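Local coordinates for protein tRNA uridine(34) acetyltransferase (Methanocaldococcus infernus, PDB 6IA8) that catalyses the formation of 5-carboxymethyluridine at the wobble uridine of tRNAs, drawing on acetyl-CoA and S-adenosyl-L-methionine, at residues 197-202 against 241-246; 255-260 against 285-290; 310-315 against 346-351; 383-388 against 416-421; 406-411 against 422-427. All coordinates share one frame; numbering follows the deposited sequence.

Contact 1 of 5, residues 197-202 against 241-246; sequences CSEKEI and TQLLKD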
# COMPACT_ATOMS: atom_id res chain seq x y z
N CYS A 197 -12.12 -4.06 11.09
CA CYS A 197 -11.59 -2.71 10.90
C CYS A 197 -12.48 -1.67 11.55
O CYS A 197 -12.92 -0.71 10.91
CB CYS A 197 -11.42 -2.44 9.42
SG CYS A 197 -10.08 -1.42 9.11
N SER A 198 -12.76 -1.86 12.84
CA SER A 198 -13.57 -0.96 13.63
C SER A 198 -12.74 0.24 14.08
O SER A 198 -11.50 0.26 13.96
CB SER A 198 -14.10 -1.66 14.87
OG SER A 198 -12.94 -2.04 15.64
N GLU A 199 -13.44 1.25 14.63
CA GLU A 199 -12.74 2.39 15.20
C GLU A 199 -11.75 1.93 16.26
O GLU A 199 -10.61 2.40 16.31
CB GLU A 199 -13.70 3.42 15.80
CG GLU A 199 -14.70 3.98 14.81
CD GLU A 199 -15.49 5.14 15.38
OE1 GLU A 199 -15.29 5.51 16.56
OE2 GLU A 199 -16.34 5.69 14.66
N LYS A 200 -12.17 0.98 17.11
CA LYS A 200 -11.30 0.49 18.17
C LYS A 200 -10.04 -0.13 17.59
O LYS A 200 -8.93 0.15 18.06
CB LYS A 200 -12.05 -0.54 19.02
CG LYS A 200 -11.19 -1.23 20.05
N GLU A 201 -10.19 -0.95 16.54
CA GLU A 201 -9.04 -1.58 15.92
C GLU A 201 -8.17 -0.55 15.19
O GLU A 201 -6.94 -0.68 15.14
CB GLU A 201 -9.50 -2.69 14.97
CG GLU A 201 -9.79 -4.00 15.69
CD GLU A 201 -10.96 -4.77 15.12
OE1 GLU A 201 -11.09 -5.97 15.42
OE2 GLU A 201 -11.77 -4.16 14.37
N ILE A 202 -8.79 0.46 14.58
CA ILE A 202 -7.97 1.50 13.94
C ILE A 202 -7.17 2.26 14.99
O ILE A 202 -5.99 2.57 14.78
CB ILE A 202 -8.85 2.44 13.10
CG1 ILE A 202 -9.46 1.67 11.92
CG2 ILE A 202 -8.03 3.61 12.62
CD1 ILE A 202 -10.49 2.43 11.15
N THR A 241 -13.12 1.53 4.62
CA THR A 241 -12.38 2.47 3.79
C THR A 241 -12.54 3.90 4.28
O THR A 241 -11.56 4.65 4.39
CB THR A 241 -12.84 2.34 2.33
OG1 THR A 241 -12.53 1.04 1.78
CG2 THR A 241 -12.15 3.42 1.45
N GLN A 242 -13.78 4.30 4.62
CA GLN A 242 -14.02 5.65 5.11
C GLN A 242 -13.35 5.90 6.46
O GLN A 242 -12.78 6.96 6.69
CB GLN A 242 -15.52 5.88 5.22
CG GLN A 242 -15.90 7.22 5.85
CD GLN A 242 -16.27 7.13 7.31
OE1 GLN A 242 -17.05 6.26 7.69
NE2 GLN A 242 -15.74 8.03 8.13
N LEU A 243 -13.45 4.95 7.38
CA LEU A 243 -12.84 5.15 8.69
C LEU A 243 -11.32 5.24 8.56
O LEU A 243 -10.68 6.02 9.27
CB LEU A 243 -13.22 4.01 9.62
CG LEU A 243 -14.70 3.95 10.04
CD1 LEU A 243 -14.95 2.66 10.80
CD2 LEU A 243 -15.06 5.15 10.88
N LEU A 244 -10.73 4.44 7.67
CA LEU A 244 -9.29 4.49 7.44
C LEU A 244 -8.88 5.83 6.84
O LEU A 244 -7.95 6.48 7.32
CB LEU A 244 -8.87 3.32 6.54
CG LEU A 244 -8.89 1.94 7.20
CD1 LEU A 244 -8.78 0.86 6.12
CD2 LEU A 244 -7.85 1.78 8.22
N LYS A 245 -9.58 6.25 5.78
CA LYS A 245 -9.26 7.52 5.13
C LYS A 245 -9.39 8.68 6.10
O LYS A 245 -8.54 9.58 6.12
CB LYS A 245 -10.18 7.72 3.93
CG LYS A 245 -9.89 6.88 2.67
CD LYS A 245 -8.48 7.14 2.11
CE LYS A 245 -8.35 6.51 0.72
NZ LYS A 245 -9.12 7.31 -0.26
N ASP A 246 -10.46 8.69 6.91
CA ASP A 246 -10.69 9.78 7.84
C ASP A 246 -9.80 9.69 9.06
O ASP A 246 -9.87 10.57 9.91
CB ASP A 246 -12.17 9.83 8.26
CG ASP A 246 -13.05 10.42 7.15
OD1 ASP A 246 -12.50 11.20 6.30
OD2 ASP A 246 -14.26 10.14 7.15
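Glu199 and Ile202, in the first turn of helix 199-208, face Leu243 and Leu244 near the end of helix 234-245, with the CA atoms of Ile202 and Leu244 7.3 Å apart. Ile202 reaches across to both leucines. With CD1 anti to CA (chi2 171°), its terminal methyl lands 3.5 Å from Leu243 CB, the two side chains crossing at about a right angle. The same CD1 lies 4.0 Å from Leu244 CD2. These are neighbouring outer helices of the radical SAM barrel, and strand 212-218 lies beneath them, Cys197 and Leu244 both touching Leu215. Cys197 SG sits 4.0 Å from Leu244 CD1. An alanine in place of Leu244 would probably open a gap beside this sulfur and the Ile202 methyl. At the exposed side of the contact, the extended Glu199 chain brings CG to 4.1 Å from Leu243 CD2. A capping box starts helix 199-208: Glu201 N donates to Ser198 OG at 3.1 Å, and Ser198 N returns a bond to OE2 of the poorly ordered Glu201.

Contact 2 of 5, residues 255-260 against 285-290; sequences LMPGMP and VKIYPC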
# COMPACT_ATOMS: atom_id res chain seq x y z
N LEU A 255 -7.73 -7.73 -4.36
CA LEU A 255 -8.84 -8.04 -5.25
C LEU A 255 -8.54 -9.31 -6.05
O LEU A 255 -7.40 -9.52 -6.48
CB LEU A 255 -9.14 -6.89 -6.22
CG LEU A 255 -9.48 -5.55 -5.57
CD1 LEU A 255 -9.40 -4.41 -6.57
CD2 LEU A 255 -10.90 -5.64 -4.95
N MET A 256 -9.56 -10.14 -6.24
CA MET A 256 -9.40 -11.43 -6.90
C MET A 256 -10.33 -11.54 -8.10
O MET A 256 -11.50 -11.95 -7.95
CB MET A 256 -9.65 -12.58 -5.93
CG MET A 256 -8.50 -12.91 -5.00
SD MET A 256 -8.70 -14.57 -4.32
CE MET A 256 -10.27 -14.43 -3.52
N PRO A 257 -9.86 -11.24 -9.31
CA PRO A 257 -10.66 -11.55 -10.50
C PRO A 257 -10.93 -13.05 -10.58
O PRO A 257 -10.15 -13.87 -10.10
CB PRO A 257 -9.78 -11.07 -11.67
CG PRO A 257 -8.77 -10.15 -11.04
CD PRO A 257 -8.54 -10.67 -9.64
N GLY A 258 -12.05 -13.39 -11.20
CA GLY A 258 -12.34 -14.78 -11.54
C GLY A 258 -12.82 -15.64 -10.39
O GLY A 258 -12.64 -16.87 -10.41
N MET A 259 -13.44 -15.03 -9.39
CA MET A 259 -14.03 -15.79 -8.30
C MET A 259 -15.29 -16.51 -8.77
O MET A 259 -15.89 -16.15 -9.79
CB MET A 259 -14.39 -14.87 -7.13
CG MET A 259 -13.17 -14.34 -6.40
SD MET A 259 -13.60 -13.14 -5.17
CE MET A 259 -14.33 -14.14 -3.87
N PRO A 260 -15.72 -17.54 -8.04
CA PRO A 260 -16.97 -18.23 -8.41
C PRO A 260 -18.12 -17.24 -8.51
O PRO A 260 -18.27 -16.35 -7.67
CB PRO A 260 -17.18 -19.22 -7.25
CG PRO A 260 -15.80 -19.51 -6.74
CD PRO A 260 -15.01 -18.22 -6.94
N VAL A 285 -3.96 -1.21 -5.04
CA VAL A 285 -4.67 -2.48 -5.22
C VAL A 285 -3.65 -3.57 -5.46
O VAL A 285 -2.62 -3.34 -6.09
CB VAL A 285 -5.68 -2.42 -6.38
CG1 VAL A 285 -6.83 -1.43 -6.08
CG2 VAL A 285 -4.97 -2.08 -7.68
N LYS A 286 -3.95 -4.77 -4.96
CA LYS A 286 -3.16 -5.98 -5.16
C LYS A 286 -4.07 -6.98 -5.86
O LYS A 286 -5.13 -7.32 -5.32
CB LYS A 286 -2.66 -6.52 -3.82
CG LYS A 286 -1.77 -7.77 -3.93
CD LYS A 286 -1.50 -8.38 -2.55
CE LYS A 286 -0.13 -8.03 -2.00
NZ LYS A 286 -0.07 -6.68 -1.37
N ILE A 287 -3.74 -7.34 -7.10
CA ILE A 287 -4.64 -8.09 -7.97
C ILE A 287 -4.01 -9.43 -8.30
O ILE A 287 -2.86 -9.49 -8.74
CB ILE A 287 -4.95 -7.33 -9.27
CG1 ILE A 287 -5.56 -5.96 -8.97
CG2 ILE A 287 -5.91 -8.16 -10.17
CD1 ILE A 287 -5.52 -5.04 -10.19
N TYR A 288 -4.78 -10.51 -8.14
CA TYR A 288 -4.30 -11.79 -8.67
C TYR A 288 -5.51 -12.69 -8.89
O TYR A 288 -6.39 -12.72 -8.03
CB TYR A 288 -3.30 -12.50 -7.76
CG TYR A 288 -2.41 -13.46 -8.54
CD1 TYR A 288 -1.26 -13.00 -9.17
CD2 TYR A 288 -2.73 -14.82 -8.68
CE1 TYR A 288 -0.46 -13.83 -9.90
CE2 TYR A 288 -1.90 -15.68 -9.41
CZ TYR A 288 -0.78 -15.16 -10.02
OH TYR A 288 0.05 -15.96 -10.76
N PRO A 289 -5.59 -13.43 -10.00
CA PRO A 289 -6.78 -14.24 -10.25
C PRO A 289 -6.99 -15.28 -9.17
O PRO A 289 -6.04 -15.75 -8.55
CB PRO A 289 -6.50 -14.90 -11.61
CG PRO A 289 -5.01 -14.79 -11.80
CD PRO A 289 -4.61 -13.50 -11.10
N CYS A 290 -8.26 -15.61 -8.92
CA CYS A 290 -8.64 -16.61 -7.94
C CYS A 290 -8.09 -17.96 -8.37
O CYS A 290 -8.19 -18.34 -9.54
CB CYS A 290 -10.16 -16.64 -7.82
SG CYS A 290 -10.77 -17.67 -6.52
O HOH W 1 -9.97 -17.53 -11.50
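Leu255 pairs with Ile287 in a parallel beta bridge, where a right-handed beta-alpha-beta crossover of the radical SAM barrel brings strand 284-287 beside strand 250-255. Leu255 N donates to Lys286 O at 2.8 Å, and Tyr288 N reaches Leu255 O over a longer 3.3 Å, so a single residue binds on both sides of its partner. Beyond the strand ends the two chains keep company: Cys290 N bonds to Pro257 O at 2.8 Å, a nearly straight link. Side chains pack alongside these bonds. The Pro257 ring puts CG 3.6 Å from Ile287 CG2, meeting it at about a right angle, while Leu255 CD1 packs 4.0 Å from Val285 CG1. Cys290, its SG anti to the backbone N (chi1 -173°), turns the sulfur to Met259 CG at 4.1 Å. Farther out, Phe271 of helix 264-276 touches both Leu255 and Ile287, and Asp267 of the same helix accepts from Gly258 N, which probably helps hold the turn where Gly258 takes a positive phi. Lys286 points its amine to Glu214. Where the chains part, one water donates both to Gly258 O, at 3.0 Å, and to Cys290 O, at 2.8 Å.

Contact 3 of 5, residues 310-315 against 346-351; sequences YREEEA and DGVKKS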
# COMPACT_ATOMS: atom_id res chain seq x y z
N TYR A 310 -10.09 -18.87 -13.84
CA TYR A 310 -9.52 -18.29 -15.04
C TYR A 310 -8.27 -19.05 -15.44
O TYR A 310 -7.48 -19.47 -14.58
CB TYR A 310 -9.15 -16.82 -14.79
CG TYR A 310 -10.28 -15.81 -14.85
CD1 TYR A 310 -10.05 -14.49 -14.50
CD2 TYR A 310 -11.55 -16.16 -15.27
CE1 TYR A 310 -11.07 -13.55 -14.55
CE2 TYR A 310 -12.56 -15.24 -15.34
CZ TYR A 310 -12.31 -13.92 -14.98
OH TYR A 310 -13.31 -12.98 -15.04
N ARG A 311 -8.08 -19.21 -16.75
CA ARG A 311 -6.78 -19.54 -17.31
C ARG A 311 -6.03 -18.24 -17.63
O ARG A 311 -6.52 -17.15 -17.35
CB ARG A 311 -6.96 -20.42 -18.55
CG ARG A 311 -7.49 -21.82 -18.21
CD ARG A 311 -7.89 -22.60 -19.45
NE ARG A 311 -6.78 -22.77 -20.38
CZ ARG A 311 -6.86 -23.45 -21.52
NH1 ARG A 311 -8.00 -24.04 -21.87
NH2 ARG A 311 -5.80 -23.54 -22.31
N GLU A 312 -4.85 -18.36 -18.23
CA GLU A 312 -4.01 -17.18 -18.45
C GLU A 312 -4.71 -16.16 -19.33
O GLU A 312 -4.67 -14.96 -19.04
CB GLU A 312 -2.67 -17.59 -19.06
CG GLU A 312 -1.76 -18.32 -18.10
CD GLU A 312 -0.49 -17.54 -17.84
OE1 GLU A 312 -0.42 -16.83 -16.82
OE2 GLU A 312 0.44 -17.64 -18.67
N GLU A 313 -5.35 -16.60 -20.42
CA GLU A 313 -6.01 -15.68 -21.33
C GLU A 313 -6.99 -14.77 -20.59
O GLU A 313 -6.99 -13.55 -20.78
CB GLU A 313 -6.73 -16.47 -22.44
CG GLU A 313 -7.70 -15.66 -23.28
CD GLU A 313 -8.81 -16.53 -23.88
OE1 GLU A 313 -8.52 -17.62 -24.41
OE2 GLU A 313 -9.99 -16.11 -23.79
N GLU A 314 -7.86 -15.34 -19.77
CA GLU A 314 -8.89 -14.53 -19.13
C GLU A 314 -8.27 -13.59 -18.09
O GLU A 314 -8.70 -12.43 -17.97
CB GLU A 314 -9.94 -15.42 -18.46
CG GLU A 314 -10.72 -16.31 -19.41
CD GLU A 314 -10.02 -17.62 -19.68
OE1 GLU A 314 -9.50 -17.80 -20.80
OE2 GLU A 314 -9.96 -18.45 -18.76
N ALA A 315 -7.30 -14.08 -17.31
CA ALA A 315 -6.67 -13.23 -16.31
C ALA A 315 -6.00 -12.04 -16.99
O ALA A 315 -6.10 -10.91 -16.51
CB ALA A 315 -5.67 -14.03 -15.49
N ASP A 346 -5.70 -25.87 -9.78
CA ASP A 346 -6.22 -25.33 -11.02
C ASP A 346 -6.15 -23.81 -10.94
O ASP A 346 -6.23 -23.22 -9.85
CB ASP A 346 -7.66 -25.82 -11.27
CG ASP A 346 -8.10 -25.63 -12.72
OD1 ASP A 346 -7.28 -25.19 -13.55
OD2 ASP A 346 -9.28 -25.92 -13.02
N GLY A 347 -6.02 -23.19 -12.10
CA GLY A 347 -5.85 -21.75 -12.19
C GLY A 347 -4.52 -21.39 -12.82
O GLY A 347 -3.75 -22.24 -13.25
N VAL A 348 -4.26 -20.08 -12.87
CA VAL A 348 -3.01 -19.61 -13.46
C VAL A 348 -1.83 -20.15 -12.65
O VAL A 348 -1.72 -19.89 -11.44
CB VAL A 348 -2.99 -18.08 -13.53
CG1 VAL A 348 -1.63 -17.59 -13.97
CG2 VAL A 348 -4.07 -17.60 -14.48
N LYS A 349 -0.92 -20.85 -13.31
CA LYS A 349 0.26 -21.41 -12.67
C LYS A 349 1.55 -20.71 -13.07
O LYS A 349 2.52 -20.76 -12.31
CB LYS A 349 0.40 -22.90 -12.99
CG LYS A 349 -0.85 -23.73 -12.78
CD LYS A 349 -0.65 -25.17 -13.27
N LYS A 350 1.59 -20.08 -14.24
CA LYS A 350 2.82 -19.48 -14.74
C LYS A 350 3.22 -18.28 -13.90
O LYS A 350 2.38 -17.60 -13.30
CB LYS A 350 2.66 -19.10 -16.21
CG LYS A 350 2.71 -20.32 -17.13
CD LYS A 350 2.19 -20.02 -18.53
CE LYS A 350 3.00 -18.93 -19.22
NZ LYS A 350 2.55 -18.72 -20.63
N SER A 351 4.53 -18.03 -13.86
CA SER A 351 5.11 -17.08 -12.91
C SER A 351 5.32 -15.68 -13.47
O SER A 351 5.72 -14.77 -12.72
CB SER A 351 6.44 -17.63 -12.39
OG SER A 351 7.31 -17.93 -13.47
O HOH W 2 -6.60 -18.49 -12.03
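Val348 lies against the first turn of helix 312-325, its two methyls dividing the work. CG1, anti to the backbone N (chi1 173°), points at the carboxylate of Glu312 and lies 3.2 Å from OE1, though that carboxylate is not surely placed. CG2 instead packs 4.0 Å from Ala315 CB and also lies against the Arg311 carbonyl. Glu312 reaches this place through a bend: chi2 of -116° turns CD toward Val348, and the two side chains cross at about a right angle. OE1 is buried by the contact and has no hydrogen-bond partner in the model, though the doubt over the carboxylate applies here too. Lys350 likewise bends, at chi3 60°, and crosses the Glu312 side chain at about a right angle. Its NZ forms a salt bridge with Glu312 OE2 at 3.1 Å, although the placement of that oxygen is doubtful. Backbone polar atoms meet through solvent: a water donates to Tyr310 O at 2.9 Å and accepts from Val348 N at 3.0 Å. At the helix start, Glu314 folds back so that OE2 receives Arg311 N at 2.9 Å, while its CB lies over one face of the Tyr310 ring, toward the rim; the phenol itself bonds to Asp267. Around the contact, Leu353 and Leu356 of helix 353-364 pack on Glu312, Pro289 beyond strand 284-287 meets Ala315, and Ile264 of helix 264-276 touches Tyr310 and Glu314.

Contact 4 of 5, residues 383-388 against 416-421; sequences KGILPD and NDILIA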
# COMPACT_ATOMS: atom_id res chain seq x y z
N LYS A 383 12.47 1.62 -19.80
CA LYS A 383 12.62 2.40 -21.01
C LYS A 383 13.93 3.17 -21.13
O LYS A 383 14.17 3.75 -22.19
CB LYS A 383 11.46 3.40 -21.13
CG LYS A 383 10.11 2.73 -21.35
N GLY A 384 14.79 3.14 -20.12
CA GLY A 384 16.14 3.69 -20.20
C GLY A 384 16.23 5.20 -20.22
O GLY A 384 17.31 5.75 -20.53
N ILE A 385 15.15 5.90 -19.86
CA ILE A 385 15.15 7.36 -19.89
C ILE A 385 14.89 7.91 -18.49
O ILE A 385 14.37 7.24 -17.61
CB ILE A 385 14.10 7.90 -20.87
CG1 ILE A 385 12.69 7.47 -20.43
CG2 ILE A 385 14.38 7.41 -22.31
CD1 ILE A 385 11.55 8.12 -21.27
N LEU A 386 15.23 9.17 -18.31
CA LEU A 386 15.16 9.84 -17.03
C LEU A 386 14.36 11.12 -17.20
O LEU A 386 14.22 11.64 -18.32
CB LEU A 386 16.55 10.19 -16.48
CG LEU A 386 17.43 9.00 -16.10
CD1 LEU A 386 18.88 9.44 -15.96
CD2 LEU A 386 16.97 8.36 -14.81
N PRO A 387 13.88 11.70 -16.11
CA PRO A 387 13.08 12.93 -16.22
C PRO A 387 13.83 14.06 -16.92
O PRO A 387 15.02 14.25 -16.73
CB PRO A 387 12.80 13.29 -14.77
CG PRO A 387 12.82 11.98 -14.04
CD PRO A 387 13.92 11.15 -14.75
N ASP A 388 13.10 14.79 -17.74
CA ASP A 388 13.62 15.95 -18.45
C ASP A 388 13.34 17.18 -17.59
O ASP A 388 12.18 17.61 -17.51
CB ASP A 388 12.94 16.08 -19.81
CG ASP A 388 13.42 17.29 -20.61
OD1 ASP A 388 14.10 18.18 -20.04
OD2 ASP A 388 13.08 17.33 -21.81
N ASN A 416 7.35 13.44 -20.76
CA ASN A 416 7.58 12.00 -20.85
C ASN A 416 6.72 11.19 -19.91
O ASN A 416 6.82 9.96 -19.90
CB ASN A 416 9.06 11.69 -20.59
CG ASN A 416 9.96 12.41 -21.59
OD1 ASN A 416 9.89 12.14 -22.79
ND2 ASN A 416 10.79 13.32 -21.11
N ASP A 417 5.92 11.86 -19.09
CA ASP A 417 5.01 11.23 -18.12
C ASP A 417 5.77 10.36 -17.13
O ASP A 417 5.51 9.17 -17.01
CB ASP A 417 3.94 10.40 -18.83
CG ASP A 417 3.09 11.24 -19.76
OD1 ASP A 417 2.85 12.43 -19.45
OD2 ASP A 417 2.65 10.72 -20.81
N ILE A 418 6.70 10.98 -16.40
CA ILE A 418 7.52 10.30 -15.40
C ILE A 418 7.28 10.93 -14.04
O ILE A 418 7.41 12.15 -13.89
CB ILE A 418 9.02 10.35 -15.75
CG1 ILE A 418 9.28 9.81 -17.15
CG2 ILE A 418 9.82 9.57 -14.68
CD1 ILE A 418 10.73 9.80 -17.59
N LEU A 419 6.91 10.11 -13.06
CA LEU A 419 6.48 10.57 -11.74
C LEU A 419 7.67 10.53 -10.81
O LEU A 419 8.32 9.48 -10.67
CB LEU A 419 5.35 9.68 -11.22
CG LEU A 419 4.86 9.93 -9.79
CD1 LEU A 419 4.18 11.24 -9.66
CD2 LEU A 419 3.95 8.76 -9.37
N ILE A 420 7.94 11.66 -10.15
CA ILE A 420 9.11 11.83 -9.30
C ILE A 420 8.76 11.75 -7.82
O ILE A 420 9.57 11.28 -7.02
CB ILE A 420 9.80 13.17 -9.63
CG1 ILE A 420 10.41 13.09 -11.05
CG2 ILE A 420 10.84 13.49 -8.61
CD1 ILE A 420 10.66 14.45 -11.68
N ALA A 421 7.61 12.28 -7.44
CA ALA A 421 7.21 12.38 -6.04
C ALA A 421 5.72 12.69 -5.99
O ALA A 421 5.18 13.29 -6.92
CB ALA A 421 7.99 13.46 -5.31
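Asp388 N and Asn416 ND2, one from each segment, both donate to OD2 of Asp413, so a carboxylate near the end of strand 404-413 ties the loop 384-388 to the start of strand 418-427. The grip brings Asn416 ND2 to 3.7 Å from Asp388 CB, a packing contact only. Asp388 OD1 accepts from Glu390 N, just before strand 392-401. Beside these polar groups the contact is apolar. Pro387 sits over two strand residues that point the same way, its CG 3.9 Å from Ile418 CG2 and its CB 3.9 Å from Ile420 CD1. Ile418 keeps CG1 anti to its carbonyl carbon (chi1 -55°), and the CD1 beyond lies 3.9 Å from Leu386 C and 4.1 Å from Ile385 CD1. Loop and strand run nearly perpendicular, at 83°, so the loop crosses the strand rather than pairing with it. The strand is itself irregular in this acetyltransferase domain: Asp417 and Ile418 make a G1 beta bulge opposite Asp413, and Ile420 and Ala421 a classic bulge opposite Phe411. Ile420 also touches Tyr469, which by similarity binds acetyl-CoA. With no hydrogen bond passing directly between the segments, the loop is held by methyl and ring packing, while the polar link between the segments is indirect, through Asp413 OD2.

Contact 5 of 5, residues 406-411 against 422-427; sequences EIFLSF and FLRLRD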
# COMPACT_ATOMS: atom_id res chain seq x y z
N GLU A 406 -9.99 14.14 -1.83
CA GLU A 406 -8.60 13.73 -1.91
C GLU A 406 -7.93 14.65 -2.91
O GLU A 406 -8.49 14.90 -3.98
CB GLU A 406 -8.46 12.29 -2.37
CG GLU A 406 -9.10 11.27 -1.46
CD GLU A 406 -8.32 10.96 -0.18
OE1 GLU A 406 -7.18 11.47 0.03
OE2 GLU A 406 -8.83 10.15 0.63
N ILE A 407 -6.77 15.20 -2.54
CA ILE A 407 -5.92 16.02 -3.40
C ILE A 407 -4.63 15.24 -3.63
O ILE A 407 -3.90 14.93 -2.68
CB ILE A 407 -5.64 17.39 -2.77
CG1 ILE A 407 -6.96 18.16 -2.55
CG2 ILE A 407 -4.67 18.17 -3.68
CD1 ILE A 407 -7.41 18.25 -1.16
N PHE A 408 -4.36 14.89 -4.87
CA PHE A 408 -3.17 14.14 -5.23
C PHE A 408 -2.21 15.11 -5.89
O PHE A 408 -2.47 15.57 -7.01
CB PHE A 408 -3.51 12.99 -6.16
CG PHE A 408 -2.32 12.12 -6.53
CD1 PHE A 408 -1.83 11.18 -5.65
CD2 PHE A 408 -1.71 12.23 -7.76
CE1 PHE A 408 -0.77 10.34 -5.97
CE2 PHE A 408 -0.65 11.40 -8.12
CZ PHE A 408 -0.17 10.46 -7.21
N LEU A 409 -1.17 15.49 -5.17
CA LEU A 409 -0.14 16.41 -5.64
C LEU A 409 1.07 15.61 -6.11
O LEU A 409 1.47 14.67 -5.43
CB LEU A 409 0.30 17.36 -4.53
CG LEU A 409 -0.75 18.29 -3.93
CD1 LEU A 409 -0.11 19.06 -2.75
CD2 LEU A 409 -1.31 19.28 -4.98
N SER A 410 1.68 16.01 -7.22
CA SER A 410 2.83 15.25 -7.70
C SER A 410 3.80 16.17 -8.43
O SER A 410 3.42 17.22 -8.94
CB SER A 410 2.38 14.09 -8.60
OG SER A 410 1.69 14.61 -9.73
N PHE A 411 5.06 15.77 -8.42
CA PHE A 411 6.06 16.32 -9.33
C PHE A 411 6.23 15.31 -10.44
O PHE A 411 6.43 14.12 -10.18
CB PHE A 411 7.39 16.60 -8.63
CG PHE A 411 7.42 17.94 -7.97
CD1 PHE A 411 7.58 19.10 -8.75
CD2 PHE A 411 7.24 18.06 -6.61
CE1 PHE A 411 7.57 20.36 -8.15
CE2 PHE A 411 7.24 19.33 -6.01
CZ PHE A 411 7.39 20.47 -6.77
N PHE A 422 5.08 12.32 -4.89
CA PHE A 422 3.66 12.61 -4.76
C PHE A 422 3.30 12.75 -3.29
O PHE A 422 4.01 12.26 -2.39
CB PHE A 422 2.81 11.52 -5.47
CG PHE A 422 2.84 10.19 -4.83
CD1 PHE A 422 3.74 9.24 -5.26
CD2 PHE A 422 1.94 9.85 -3.83
CE1 PHE A 422 3.78 7.97 -4.70
CE2 PHE A 422 1.98 8.58 -3.24
CZ PHE A 422 2.90 7.65 -3.66
N LEU A 423 2.17 13.42 -3.06
CA LEU A 423 1.65 13.64 -1.72
C LEU A 423 0.14 13.48 -1.79
O LEU A 423 -0.51 14.00 -2.71
CB LEU A 423 2.01 15.04 -1.20
CG LEU A 423 1.54 15.45 0.18
CD1 LEU A 423 2.51 16.50 0.76
CD2 LEU A 423 0.13 15.98 0.19
N ARG A 424 -0.41 12.76 -0.80
CA ARG A 424 -1.85 12.51 -0.68
C ARG A 424 -2.41 13.37 0.46
O ARG A 424 -2.06 13.17 1.63
CB ARG A 424 -2.10 11.04 -0.39
CG ARG A 424 -1.66 10.08 -1.47
CD ARG A 424 -2.12 8.67 -1.12
NE ARG A 424 -1.55 7.61 -1.95
CZ ARG A 424 -1.98 7.29 -3.16
NH1 ARG A 424 -2.91 8.02 -3.75
NH2 ARG A 424 -1.43 6.28 -3.82
N LEU A 425 -3.18 14.39 0.10
CA LEU A 425 -3.79 15.32 1.04
C LEU A 425 -5.30 15.09 1.06
O LEU A 425 -5.92 14.92 0.01
CB LEU A 425 -3.50 16.75 0.62
CG LEU A 425 -3.91 17.89 1.56
CD1 LEU A 425 -3.06 17.88 2.82
CD2 LEU A 425 -3.73 19.24 0.82
N ARG A 426 -5.90 15.09 2.24
CA ARG A 426 -7.33 14.79 2.35
C ARG A 426 -8.05 15.81 3.22
O ARG A 426 -7.57 16.16 4.31
CB ARG A 426 -7.54 13.37 2.91
CG ARG A 426 -9.04 13.05 3.16
CD ARG A 426 -9.26 11.58 3.63
NE ARG A 426 -10.66 11.34 3.97
CZ ARG A 426 -11.61 11.08 3.08
NH1 ARG A 426 -11.27 10.94 1.81
NH2 ARG A 426 -12.87 10.91 3.46
N ASP A 427 -9.22 16.26 2.74
CA ASP A 427 -10.17 17.02 3.54
C ASP A 427 -11.13 15.99 4.10
O ASP A 427 -11.93 15.43 3.34
CB ASP A 427 -10.92 18.02 2.68
CG ASP A 427 -11.80 18.93 3.48
OD1 ASP A 427 -11.83 18.83 4.73
OD2 ASP A 427 -12.47 19.75 2.83
O HOH W 3 -5.15 12.28 -1.44
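Phe408 holds CG anti to its backbone N (chi1 -178°) and Phe422 holds CG in the crowded position between N and carbonyl carbon (chi1 69°); these settings turn the rings toward each other, with Phe408 CE1 3.5 Å from Phe422 CD2. The ring planes are near parallel but slid apart, with little overlap. Beside them Arg424 sets its guanidinium so that Phe408 CE1 lies over one face, NH1 being 3.9 Å away; NE donates to OE1 of Gln445, a residue that by similarity binds acetyl-CoA, and NH1 to Trp329 O. Farther along the same face, Glu406 bends at chi2 (-77°), turning CD toward Arg426, and OE2 lies 2.8 Å from its NH1, a salt bridge in which NH1 meets the oxygen from above the carboxylate plane. Glu406 OE2 also meets Lys245, and Arg426 NH2 meets Asp246, so the charges are shared with the radical SAM part of the chain. An alanine at Arg426 would probably leave Glu406 and Asp246 each without one charged mate. The backbone makes an antiparallel ladder: Ile407 N donates to Leu425 O at 2.7 Å, and Ile407 O accepts from Leu425 N, while Leu409 and Leu423 exchange a second pair of bonds, Leu423 N to Leu409 O at 2.8 Å. On the opposite face Leu409 and Leu423 turn to helix 469-484. This is the beta hairpin of strands 404-413 and 418-427 in the central sheet of a GNAT acetyltransferase fold.

In the fold
Contacts 1, 2 and 5 are buried, whereas contacts 3 and 4 are only partly buried, and in each of these two a loop lies against a helix or strand with no direct hydrogen bond between the segments. Contacts 2 and 3 adjoin in the radical SAM half, where Pro289 meets Ala315 and Gly258 meets Tyr310. Contacts 4 and 5 share strand 418-427, the first holding a loop across it and the second pairing it with its hairpin partner. Contact 1 relies on apolar helix packing, contact 2 on parallel strand bonds, and contact 5 on antiparallel bonds with charges added. Contacts 1 and 5 lie in different halves yet touch through two salt bridges, which join radical SAM barrel to acetyltransferase domain.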